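Local coordinates for putative aldolase (Bacteroides vulgatus ATCC 8482, PDB 3DXI), which is of unknown function but folds as a closed eight-stranded parallel beta/alpha barrel, consistent with a putative aldolase of the HMGL-like family in the TIM-barrel clan, at residues L80-T85 with D114-L119; I104-D109 with F128-N133; I108-I113 with V134-K139; F160-S165 with V187-H192. One frame throughout, in Å; residues are numbered along the deposited sequence.

Contact 1 of 4, residues L80-T85 with D114-L119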
# COMPACT_ATOMS: atom_id res chain seq x y z
N LEU A 80 -23.43 -15.28 -4.65
CA LEU A 80 -23.96 -16.48 -4.01
C LEU A 80 -22.77 -17.28 -3.50
O LEU A 80 -21.77 -17.41 -4.20
CB LEU A 80 -24.72 -17.35 -5.02
CG LEU A 80 -26.04 -16.89 -5.63
CD1 LEU A 80 -26.50 -17.93 -6.64
CD2 LEU A 80 -27.08 -16.71 -4.53
N ASN A 81 -22.88 -17.82 -2.29
CA ASN A 81 -21.82 -18.65 -1.74
C ASN A 81 -22.11 -20.08 -2.21
O ASN A 81 -23.10 -20.69 -1.81
CB ASN A 81 -21.82 -18.59 -0.21
CG ASN A 81 -21.31 -17.25 0.33
OD1 ASN A 81 -21.77 -16.77 1.37
ND2 ASN A 81 -20.34 -16.67 -0.36
N GLU A 82 -21.24 -20.61 -3.07
CA GLU A 82 -21.39 -21.96 -3.62
C GLU A 82 -21.61 -23.05 -2.56
O GLU A 82 -22.49 -23.90 -2.71
CB GLU A 82 -20.15 -22.31 -4.46
CG GLU A 82 -20.28 -23.51 -5.38
CD GLU A 82 -20.20 -24.83 -4.64
OE1 GLU A 82 -19.36 -24.95 -3.72
OE2 GLU A 82 -20.96 -25.75 -4.99
N LYS A 83 -20.83 -23.02 -1.49
CA LYS A 83 -20.95 -24.02 -0.43
C LYS A 83 -22.32 -24.03 0.25
O LYS A 83 -22.67 -24.98 0.95
CB LYS A 83 -19.87 -23.81 0.63
CG LYS A 83 -20.01 -22.52 1.42
CD LYS A 83 -18.93 -22.41 2.48
CE LYS A 83 -19.13 -21.17 3.34
NZ LYS A 83 -18.05 -21.04 4.36
N ASN A 84 -23.10 -22.97 0.05
CA ASN A 84 -24.42 -22.87 0.67
C ASN A 84 -25.54 -22.96 -0.35
O ASN A 84 -26.71 -22.79 -0.01
CB ASN A 84 -24.59 -21.54 1.41
CG ASN A 84 -23.64 -21.40 2.57
OD1 ASN A 84 -23.41 -22.35 3.31
ND2 ASN A 84 -23.09 -20.20 2.75
N THR A 85 -25.21 -23.22 -1.61
CA THR A 85 -26.23 -23.25 -2.64
C THR A 85 -26.25 -24.51 -3.50
O THR A 85 -25.23 -24.94 -4.04
CB THR A 85 -26.07 -22.03 -3.57
OG1 THR A 85 -26.06 -20.83 -2.79
CG2 THR A 85 -27.19 -21.97 -4.58
N ASP A 114 -16.01 -28.32 -9.84
CA ASP A 114 -16.93 -29.13 -10.63
C ASP A 114 -18.39 -28.97 -10.19
O ASP A 114 -19.29 -28.94 -11.02
CB ASP A 114 -16.55 -30.61 -10.61
CG ASP A 114 -15.31 -30.91 -11.44
OD1 ASP A 114 -15.15 -30.32 -12.53
OD2 ASP A 114 -14.49 -31.77 -11.02
N ARG A 115 -18.61 -28.89 -8.88
CA ARG A 115 -19.97 -28.73 -8.36
C ARG A 115 -20.47 -27.33 -8.72
O ARG A 115 -21.65 -27.13 -9.01
CB ARG A 115 -19.98 -28.92 -6.84
CG ARG A 115 -21.36 -29.09 -6.24
CD ARG A 115 -21.38 -28.58 -4.81
NE ARG A 115 -20.42 -29.26 -3.96
CZ ARG A 115 -19.84 -28.70 -2.89
NH1 ARG A 115 -20.12 -27.45 -2.55
NH2 ARG A 115 -19.00 -29.41 -2.16
N ALA A 116 -19.56 -26.36 -8.71
CA ALA A 116 -19.91 -24.98 -9.04
C ALA A 116 -20.29 -24.86 -10.51
O ALA A 116 -21.14 -24.03 -10.87
CB ALA A 116 -18.74 -24.05 -8.72
N ILE A 117 -19.68 -25.68 -11.37
CA ILE A 117 -19.98 -25.65 -12.80
C ILE A 117 -21.42 -26.09 -13.05
O ILE A 117 -22.08 -25.59 -13.97
CB ILE A 117 -19.00 -26.55 -13.60
CG1 ILE A 117 -17.59 -25.95 -13.55
CG2 ILE A 117 -19.48 -26.69 -15.06
CD1 ILE A 117 -16.52 -26.81 -14.19
N VAL A 118 -21.89 -27.02 -12.24
CA VAL A 118 -23.26 -27.52 -12.34
C VAL A 118 -24.20 -26.37 -11.99
O VAL A 118 -25.21 -26.15 -12.65
CB VAL A 118 -23.50 -28.68 -11.34
CG1 VAL A 118 -24.98 -29.04 -11.30
CG2 VAL A 118 -22.64 -29.90 -11.72
N LEU A 119 -23.85 -25.64 -10.94
CA LEU A 119 -24.65 -24.51 -10.48
C LEU A 119 -24.65 -23.43 -11.57
O LEU A 119 -25.71 -22.94 -11.97
CB LEU A 119 -24.05 -23.96 -9.19
CG LEU A 119 -24.85 -22.94 -8.38
CD1 LEU A 119 -26.15 -23.58 -7.90
CD2 LEU A 119 -24.02 -22.47 -7.18
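Glu82 and Arg115 meet through first torsions that set CG anti to the backbone N in both residues, chi1 -166° in Glu82 and -167° in Arg115; the glutamate chain then bends at chi2 and the arginine chain at chi3. The two side chains cross obliquely, with carboxylate and guanidinium planes 38° apart. Their salt bridge runs between Glu82 OE1 and Arg115 NH1, 2.9 Å apart, while the second carboxylate oxygen is placed less surely. Lys83 brings its CA to the edge of the guanidinium, near its plane and 4.1 Å from Arg115 NH1. The aliphatic part of Glu82 is used as well: its CG rests 3.7 Å from Ala116 CB and, more loosely, 4.3 Å from Leu119 CD2. One helical turn beyond Arg115, Leu119 sets both methyls against Thr85 CG2, CD1 at 3.8 Å and CD2 at 4.1 Å, and these side chains cross at about a right angle. The ion pair thus joins a buried glutamate to an exposed arginine, beside a buried apolar patch of Ala116, Leu119 and Thr85. In the barrel, the 3-10 turn leaving strand 75-81 packs on helix 113-124. Strand 103-108 lies beside both, hydrogen-bonded to the backbone of Leu80 and Glu82 and offering Ile108 to Ala116, while Leu90 of helix 90-94 touches both Thr85 and Leu119.

Contact 2 of 4, residues I104-D109 with F128-N133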
# COMPACT_ATOMS: atom_id res chain seq x y z
N ILE A 104 -24.54 -12.85 -11.79
CA ILE A 104 -24.56 -13.61 -10.56
C ILE A 104 -23.15 -14.13 -10.37
O ILE A 104 -22.66 -14.91 -11.18
CB ILE A 104 -25.51 -14.83 -10.66
CG1 ILE A 104 -26.92 -14.38 -11.07
CG2 ILE A 104 -25.54 -15.57 -9.32
CD1 ILE A 104 -27.58 -13.39 -10.11
N ARG A 105 -22.47 -13.66 -9.33
CA ARG A 105 -21.11 -14.13 -9.07
C ARG A 105 -21.20 -15.22 -8.02
O ARG A 105 -22.02 -15.15 -7.11
CB ARG A 105 -20.23 -13.00 -8.56
CG ARG A 105 -20.03 -11.88 -9.55
CD ARG A 105 -19.19 -10.82 -8.90
NE ARG A 105 -17.82 -10.83 -9.39
CZ ARG A 105 -16.81 -10.26 -8.76
NH1 ARG A 105 -16.99 -9.64 -7.60
NH2 ARG A 105 -15.62 -10.26 -9.32
N ILE A 106 -20.34 -16.22 -8.16
CA ILE A 106 -20.33 -17.35 -7.23
C ILE A 106 -19.00 -17.42 -6.48
O ILE A 106 -17.94 -17.48 -7.10
CB ILE A 106 -20.53 -18.67 -8.01
CG1 ILE A 106 -21.76 -18.55 -8.91
CG2 ILE A 106 -20.68 -19.83 -7.04
CD1 ILE A 106 -21.95 -19.70 -9.88
N ALA A 107 -19.06 -17.40 -5.15
CA ALA A 107 -17.84 -17.51 -4.35
C ALA A 107 -17.55 -19.00 -4.31
O ALA A 107 -18.32 -19.77 -3.73
CB ALA A 107 -18.08 -16.97 -2.94
N ILE A 108 -16.44 -19.39 -4.91
CA ILE A 108 -16.06 -20.80 -5.01
C ILE A 108 -14.71 -21.21 -4.45
O ILE A 108 -13.70 -20.53 -4.66
CB ILE A 108 -16.07 -21.23 -6.50
CG1 ILE A 108 -17.40 -20.83 -7.15
CG2 ILE A 108 -15.84 -22.73 -6.61
CD1 ILE A 108 -17.39 -20.93 -8.66
N ASP A 109 -14.70 -22.33 -3.74
CA ASP A 109 -13.46 -22.89 -3.21
C ASP A 109 -13.05 -23.83 -4.35
O ASP A 109 -13.82 -24.70 -4.75
CB ASP A 109 -13.73 -23.72 -1.95
CG ASP A 109 -12.47 -24.39 -1.40
OD1 ASP A 109 -11.63 -24.83 -2.21
OD2 ASP A 109 -12.34 -24.48 -0.17
N PHE A 128 -28.86 -15.02 -16.79
CA PHE A 128 -27.93 -14.15 -16.07
C PHE A 128 -26.51 -14.31 -16.61
O PHE A 128 -26.17 -15.34 -17.18
CB PHE A 128 -27.89 -14.53 -14.58
CG PHE A 128 -29.15 -14.24 -13.82
CD1 PHE A 128 -29.50 -12.93 -13.49
CD2 PHE A 128 -29.97 -15.28 -13.40
CE1 PHE A 128 -30.65 -12.67 -12.74
CE2 PHE A 128 -31.13 -15.03 -12.66
CZ PHE A 128 -31.46 -13.72 -12.32
N GLU A 129 -25.69 -13.28 -16.42
CA GLU A 129 -24.28 -13.37 -16.77
C GLU A 129 -23.76 -14.14 -15.55
O GLU A 129 -24.27 -13.94 -14.45
CB GLU A 129 -23.63 -11.99 -16.81
CG GLU A 129 -23.80 -11.21 -18.10
CD GLU A 129 -23.31 -9.78 -17.98
OE1 GLU A 129 -22.66 -9.46 -16.96
OE2 GLU A 129 -23.56 -8.98 -18.90
N VAL A 130 -22.76 -15.00 -15.73
CA VAL A 130 -22.25 -15.76 -14.59
C VAL A 130 -20.77 -15.49 -14.33
O VAL A 130 -19.95 -15.54 -15.24
CB VAL A 130 -22.42 -17.28 -14.78
CG1 VAL A 130 -21.86 -18.03 -13.57
CG2 VAL A 130 -23.89 -17.60 -14.96
N GLY A 131 -20.46 -15.20 -13.07
CA GLY A 131 -19.08 -14.95 -12.69
C GLY A 131 -18.56 -15.95 -11.67
O GLY A 131 -19.25 -16.29 -10.71
N PHE A 132 -17.34 -16.44 -11.89
CA PHE A 132 -16.71 -17.38 -10.97
C PHE A 132 -15.67 -16.61 -10.15
O PHE A 132 -14.70 -16.10 -10.72
CB PHE A 132 -15.98 -18.51 -11.71
CG PHE A 132 -16.87 -19.55 -12.34
CD1 PHE A 132 -16.60 -20.90 -12.16
CD2 PHE A 132 -17.94 -19.19 -13.15
CE1 PHE A 132 -17.37 -21.88 -12.78
CE2 PHE A 132 -18.72 -20.16 -13.78
CZ PHE A 132 -18.44 -21.51 -13.60
N ASN A 133 -15.86 -16.52 -8.84
CA ASN A 133 -14.88 -15.87 -7.98
C ASN A 133 -14.22 -17.00 -7.22
O ASN A 133 -14.66 -17.39 -6.13
CB ASN A 133 -15.57 -14.88 -7.02
CG ASN A 133 -15.67 -13.48 -7.61
OD1 ASN A 133 -16.06 -13.30 -8.77
ND2 ASN A 133 -15.33 -12.47 -6.81
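Ile104 lays CG1 over one face of the Phe128 ring, a CH-pi contact 4.0 Å from CG1 to the ring centroid and 27° off the ring normal. Its CD1 continues over the same ring nearer the rim, 3.9 Å from Phe128 CD1. Farther along the pair, Ile106 CD1 meets Val130 CG1 at 4.1 Å, and Ile108 CD1 approaches Phe132 CD1 obliquely at 3.6 Å. Ile104, Ile106, Val130 and Phe132 line the apolar face of two parallel neighbouring strands, with Phe128 just before the second; helix 113-124 lies on this side, where Ala120 meets Phe132 and Ile123 meets Val130. Strand, helix and strand make one beta-alpha-beta crossover of the TIM barrel, and the strands are zipped by five backbone hydrogen bonds. Ile104 and Ile106 each use both N and O; Ile108 N closes the ladder in a nearly straight bond to Asn133 O, 2.9 Å long. Arg105 and Asn133 point to the other face, toward the barrel interior. The bend at chi3 (105°) turns Arg105 NE off the line of the chain, and the Asn133 amide stands nearly upright over one guanidinium face, the two planes 84° apart. Asn133 OD1 lies 3.1 Å from Arg105 NE, a close polar contact too poorly angled for a hydrogen bond. The cation's charge partners lie on other strands: Arg105 NH1 forms a salt bridge with Glu42 and NH2 with Asp216. Gly131, directly paired with Arg105, brings its CA to 4.2 Å from Arg105 CA, with no side chain on the glycine to meet Arg105 CG.

Contact 3 of 4, residues I108-I113 with V134-K139; sequences IDPQNI and VMYMSK
Ile108 and Met135 share the hydrogen bond that carries the strand pairing into the loops: Met135 N donates to Ile108 O over 2.8 Å at an N-H...O angle of 175°, nearly along the C=O axis. The same oxygen also receives the CA-H of Val134, with Val134 CA 3.4 Å away. A second polar bond lies within 108-113, where Gln111 N reaches Asp109 OD1 at 2.9 Å and closes an Asx turn. Apolar contacts lie beside these bonds. Pro110 CB lies 4.0 Å from Val134 CG1, Ile113 CD1 touches the other valine methyl, CG2, and Pro110 CD sits 3.8 Å from Tyr136 CD2, the proline and tyrosine side chains crossing at about a right angle. The selenomethionine Met135 bends at chi3 (-47°), which turns its CE back onto Asp109, 3.4 Å from Asp109 CB. Mixed contacts complete the set. The Tyr136 ring presents its edge to Asp109, with CE2 3.6 Å from OD2 and the carboxylate and ring planes 75° apart. Met135 O, close to Pro110, also accepts a hydrogen bond from Trp140 NE1, and Tyr136 N donates to Ser165 OG. Both loops leave the C-terminal ends of barrel strands, the rim on which TIM barrels usually carry their active sites. The Asx turn restrains the Asp109 carboxylate, and the weakly positive ring edge beside OD2 may add a slight electrostatic attraction.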
# COMPACT_ATOMS: atom_id res chain seq x y z
N ILE A 108 -16.44 -19.39 -4.91
CA ILE A 108 -16.06 -20.80 -5.01
C ILE A 108 -14.71 -21.21 -4.45
O ILE A 108 -13.70 -20.53 -4.66
CB ILE A 108 -16.07 -21.23 -6.50
CG1 ILE A 108 -17.40 -20.83 -7.15
CG2 ILE A 108 -15.84 -22.73 -6.61
CD1 ILE A 108 -17.39 -20.93 -8.66
N ASP A 109 -14.70 -22.33 -3.74
CA ASP A 109 -13.46 -22.89 -3.21
C ASP A 109 -13.05 -23.83 -4.35
O ASP A 109 -13.82 -24.70 -4.75
CB ASP A 109 -13.73 -23.72 -1.95
CG ASP A 109 -12.47 -24.39 -1.40
OD1 ASP A 109 -11.63 -24.83 -2.21
OD2 ASP A 109 -12.34 -24.48 -0.17
N PRO A 110 -11.83 -23.65 -4.90
CA PRO A 110 -11.30 -24.48 -6.00
C PRO A 110 -11.56 -25.98 -5.88
O PRO A 110 -11.64 -26.70 -6.87
CB PRO A 110 -9.81 -24.13 -6.03
CG PRO A 110 -9.53 -23.66 -4.64
CD PRO A 110 -10.75 -22.83 -4.32
N GLN A 111 -11.69 -26.44 -4.64
CA GLN A 111 -11.96 -27.84 -4.33
C GLN A 111 -13.34 -28.28 -4.87
O GLN A 111 -13.55 -29.45 -5.19
CB GLN A 111 -11.91 -28.04 -2.82
CG GLN A 111 -12.51 -29.33 -2.30
CD GLN A 111 -11.47 -30.38 -1.98
OE1 GLN A 111 -10.45 -30.09 -1.35
NE2 GLN A 111 -11.72 -31.61 -2.41
N ASN A 112 -14.25 -27.32 -4.98
CA ASN A 112 -15.62 -27.56 -5.44
C ASN A 112 -15.93 -26.98 -6.82
O ASN A 112 -17.08 -26.71 -7.15
CB ASN A 112 -16.60 -26.97 -4.43
CG ASN A 112 -16.35 -27.45 -3.03
OD1 ASN A 112 -16.30 -26.66 -2.08
ND2 ASN A 112 -16.17 -28.76 -2.87
N ILE A 113 -14.90 -26.79 -7.64
CA ILE A 113 -15.10 -26.22 -8.97
C ILE A 113 -16.11 -27.00 -9.83
O ILE A 113 -16.97 -26.39 -10.46
CB ILE A 113 -13.74 -26.09 -9.73
CG1 ILE A 113 -13.90 -25.20 -10.96
CG2 ILE A 113 -13.21 -27.46 -10.10
CD1 ILE A 113 -14.26 -23.76 -10.63
N VAL A 134 -13.16 -17.55 -7.81
CA VAL A 134 -12.43 -18.68 -7.23
C VAL A 134 -11.36 -18.27 -6.23
O VAL A 134 -10.45 -17.51 -6.54
CB VAL A 134 -11.81 -19.55 -8.33
CG1 VAL A 134 -11.12 -20.78 -7.72
CG2 VAL A 134 -12.89 -19.97 -9.33
N MSE A 135 -11.49 -18.79 -5.01
CA MSE A 135 -10.58 -18.48 -3.92
C MSE A 135 -9.25 -19.22 -3.96
O MSE A 135 -9.07 -20.16 -4.73
CB MSE A 135 -11.27 -18.78 -2.59
CG MSE A 135 -12.72 -18.33 -2.56
SE MSE A 135 -13.65 -18.76 -0.91
CE MSE A 135 -13.14 -20.60 -0.71
N TYR A 136 -8.34 -18.78 -3.10
CA TYR A 136 -7.01 -19.37 -2.95
C TYR A 136 -6.20 -19.55 -4.22
O TYR A 136 -5.71 -20.64 -4.49
CB TYR A 136 -7.12 -20.72 -2.24
CG TYR A 136 -8.14 -20.73 -1.12
CD1 TYR A 136 -8.10 -19.79 -0.09
CD2 TYR A 136 -9.15 -21.69 -1.09
CE1 TYR A 136 -9.05 -19.80 0.93
CE2 TYR A 136 -10.09 -21.71 -0.08
CZ TYR A 136 -10.04 -20.76 0.93
OH TYR A 136 -10.98 -20.79 1.93
N MSE A 137 -6.05 -18.48 -5.00
CA MSE A 137 -5.28 -18.57 -6.23
C MSE A 137 -3.83 -18.92 -5.90
O MSE A 137 -3.08 -19.34 -6.78
CB MSE A 137 -5.34 -17.24 -6.98
CG MSE A 137 -4.69 -16.07 -6.26
SE MSE A 137 -5.08 -14.36 -7.13
CE MSE A 137 -3.90 -14.55 -8.65
N SER A 138 -3.43 -18.75 -4.65
CA SER A 138 -2.06 -19.06 -4.23
C SER A 138 -1.84 -20.57 -4.08
O SER A 138 -0.73 -21.00 -3.78
CB SER A 138 -1.75 -18.40 -2.89
OG SER A 138 -2.50 -19.00 -1.85
N LYS A 139 -2.89 -21.36 -4.27
CA LYS A 139 -2.78 -22.81 -4.14
C LYS A 139 -3.05 -23.55 -5.45
O LYS A 139 -2.84 -24.76 -5.54
CB LYS A 139 -3.75 -23.31 -3.07
CG LYS A 139 -3.57 -22.65 -1.71
CD LYS A 139 -4.50 -23.25 -0.67
CE LYS A 139 -4.28 -22.61 0.70
NZ LYS A 139 -5.08 -23.26 1.79

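Contact 4 of 4, residues F160-S165 with V187-H192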
# COMPACT_ATOMS: atom_id res chain seq x y z
N PHE A 160 -14.10 -15.10 -15.01
CA PHE A 160 -13.35 -16.02 -14.16
C PHE A 160 -12.46 -15.09 -13.33
O PHE A 160 -11.43 -14.61 -13.81
CB PHE A 160 -12.47 -16.96 -14.98
CG PHE A 160 -11.70 -17.94 -14.14
CD1 PHE A 160 -12.33 -19.04 -13.57
CD2 PHE A 160 -10.34 -17.74 -13.87
CE1 PHE A 160 -11.64 -19.92 -12.75
CE2 PHE A 160 -9.64 -18.62 -13.04
CZ PHE A 160 -10.29 -19.71 -12.48
N CYS A 161 -12.86 -14.85 -12.08
CA CYS A 161 -12.13 -13.94 -11.19
C CYS A 161 -11.15 -14.64 -10.25
O CYS A 161 -11.53 -15.50 -9.46
CB CYS A 161 -13.14 -13.13 -10.37
SG CYS A 161 -12.42 -11.84 -9.34
N MSE A 162 -9.87 -14.28 -10.36
CA MSE A 162 -8.84 -14.86 -9.50
C MSE A 162 -8.81 -14.06 -8.19
O MSE A 162 -8.57 -12.86 -8.20
CB MSE A 162 -7.47 -14.78 -10.18
CG MSE A 162 -7.44 -15.36 -11.59
SE MSE A 162 -5.68 -15.26 -12.37
CE MSE A 162 -5.51 -13.34 -12.50
N VAL A 163 -9.05 -14.74 -7.07
CA VAL A 163 -9.08 -14.07 -5.77
C VAL A 163 -7.85 -14.26 -4.89
O VAL A 163 -7.50 -15.37 -4.49
CB VAL A 163 -10.33 -14.52 -4.97
CG1 VAL A 163 -10.41 -13.77 -3.65
CG2 VAL A 163 -11.58 -14.28 -5.81
N ASP A 164 -7.20 -13.14 -4.58
CA ASP A 164 -6.01 -13.09 -3.73
C ASP A 164 -6.54 -13.21 -2.29
O ASP A 164 -6.47 -12.26 -1.51
CB ASP A 164 -5.30 -11.75 -3.97
CG ASP A 164 -4.14 -11.50 -3.02
OD1 ASP A 164 -3.50 -12.48 -2.56
OD2 ASP A 164 -3.85 -10.31 -2.74
N SER A 165 -7.06 -14.39 -1.97
CA SER A 165 -7.67 -14.68 -0.67
C SER A 165 -6.89 -14.28 0.58
O SER A 165 -7.46 -13.70 1.51
CB SER A 165 -8.02 -16.17 -0.59
OG SER A 165 -9.09 -16.49 -1.47
N VAL A 187 -12.63 -17.72 -21.45
CA VAL A 187 -13.46 -16.69 -20.84
C VAL A 187 -12.71 -15.49 -20.27
O VAL A 187 -11.52 -15.56 -19.96
CB VAL A 187 -14.35 -17.28 -19.71
CG1 VAL A 187 -15.21 -18.40 -20.27
CG2 VAL A 187 -13.49 -17.77 -18.56
N PRO A 188 -13.40 -14.35 -20.16
CA PRO A 188 -12.81 -13.13 -19.62
C PRO A 188 -12.24 -13.43 -18.23
O PRO A 188 -12.83 -14.22 -17.47
CB PRO A 188 -13.99 -12.16 -19.58
CG PRO A 188 -14.80 -12.59 -20.78
CD PRO A 188 -14.77 -14.10 -20.66
N VAL A 189 -11.11 -12.84 -17.89
CA VAL A 189 -10.51 -13.08 -16.58
C VAL A 189 -10.47 -11.82 -15.73
O VAL A 189 -10.34 -10.71 -16.25
CB VAL A 189 -9.06 -13.63 -16.73
CG1 VAL A 189 -8.46 -13.92 -15.36
CG2 VAL A 189 -9.07 -14.89 -17.60
N GLY A 190 -10.60 -12.00 -14.42
CA GLY A 190 -10.57 -10.88 -13.50
C GLY A 190 -9.64 -11.14 -12.32
O GLY A 190 -9.18 -12.27 -12.11
N PHE A 191 -9.37 -10.09 -11.55
CA PHE A 191 -8.51 -10.18 -10.38
C PHE A 191 -9.12 -9.41 -9.22
O PHE A 191 -9.59 -8.28 -9.38
CB PHE A 191 -7.13 -9.59 -10.68
CG PHE A 191 -6.22 -9.55 -9.47
CD1 PHE A 191 -5.73 -10.73 -8.90
CD2 PHE A 191 -5.87 -8.33 -8.89
CE1 PHE A 191 -4.91 -10.70 -7.77
CE2 PHE A 191 -5.05 -8.28 -7.75
CZ PHE A 191 -4.56 -9.47 -7.19
N HIS A 192 -9.12 -10.03 -8.05
CA HIS A 192 -9.63 -9.39 -6.84
C HIS A 192 -8.51 -9.50 -5.81
O HIS A 192 -8.31 -10.55 -5.20
CB HIS A 192 -10.90 -10.09 -6.33
CG HIS A 192 -11.50 -9.43 -5.13
ND1 HIS A 192 -12.84 -9.10 -5.06
CD2 HIS A 192 -10.96 -9.05 -3.95
CE1 HIS A 192 -13.10 -8.55 -3.88
NE2 HIS A 192 -11.97 -8.51 -3.19
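Gly190 O is gripped by Met162 N, which donates to it over 2.8 Å from well above the carbonyl plane (46° out of it), and by the CA-H of Cys161, with Cys161 CA 3.5 Å away. Phe160 O is held likewise, by Gly190 N and the CA-H of Val189, and Val189 CG1 also presses on it at 3.4 Å. With Phe160 N, His192 N and Asp164 N donating in turn, five backbone bonds join the parallel strands. On the helix-facing side, the selenomethionine Met162 bends at chi3 and brings CE 4.1 Å from Val189 CG1; Phe160 CB rests on Val187 CG2 at 3.8 Å. On the opposite face, toward the barrel interior, Cys161 SG stands anti to the backbone N (chi1 -174°) and lies 3.8 Å from His192 CB. Just past its strand, Asp164, centre of an inverse gamma turn, sets CB 4.0 Å from Phe191 CE1, obliquely to the ring. Its carboxylate accepts from His194 N and Ile169 N, while His192 ND1 is hydrogen-bonded to Asp216. The two strands form a beta-alpha-beta crossover of the TIM barrel: their connecting helix 171-184 covers Phe160 and Val189, helix 200-209 touches Phe191, and strands 129-134 and 214-217 continue the sheet beyond Cys161 and Val189.

Overall arrangement
Following the chain, contact 1 opens at 80-85, and before it closes at 114-119 the chain passes the first segments of contacts 2 and 3. Contact 1 therefore crosses both, joining the end of strand 75-81 to helix 113-124. Contacts 2 and 3 start from segments sharing Ile108 and Asp109; 128-133 closes the strand-helix-strand loop and 134-139 extends the pairing into the loops at the strands' C-terminal ends. Contact 4 follows in series and closes a later crossover, from 160-165 to 187-192. It touches contact 2 through the pairing of strands 129-134 and 159-163, and contact 3 through Ser165 and the Val134-Cys161 backbone pairing. Together they tie strands 75-81 through 189-192 into one arc of the barrel.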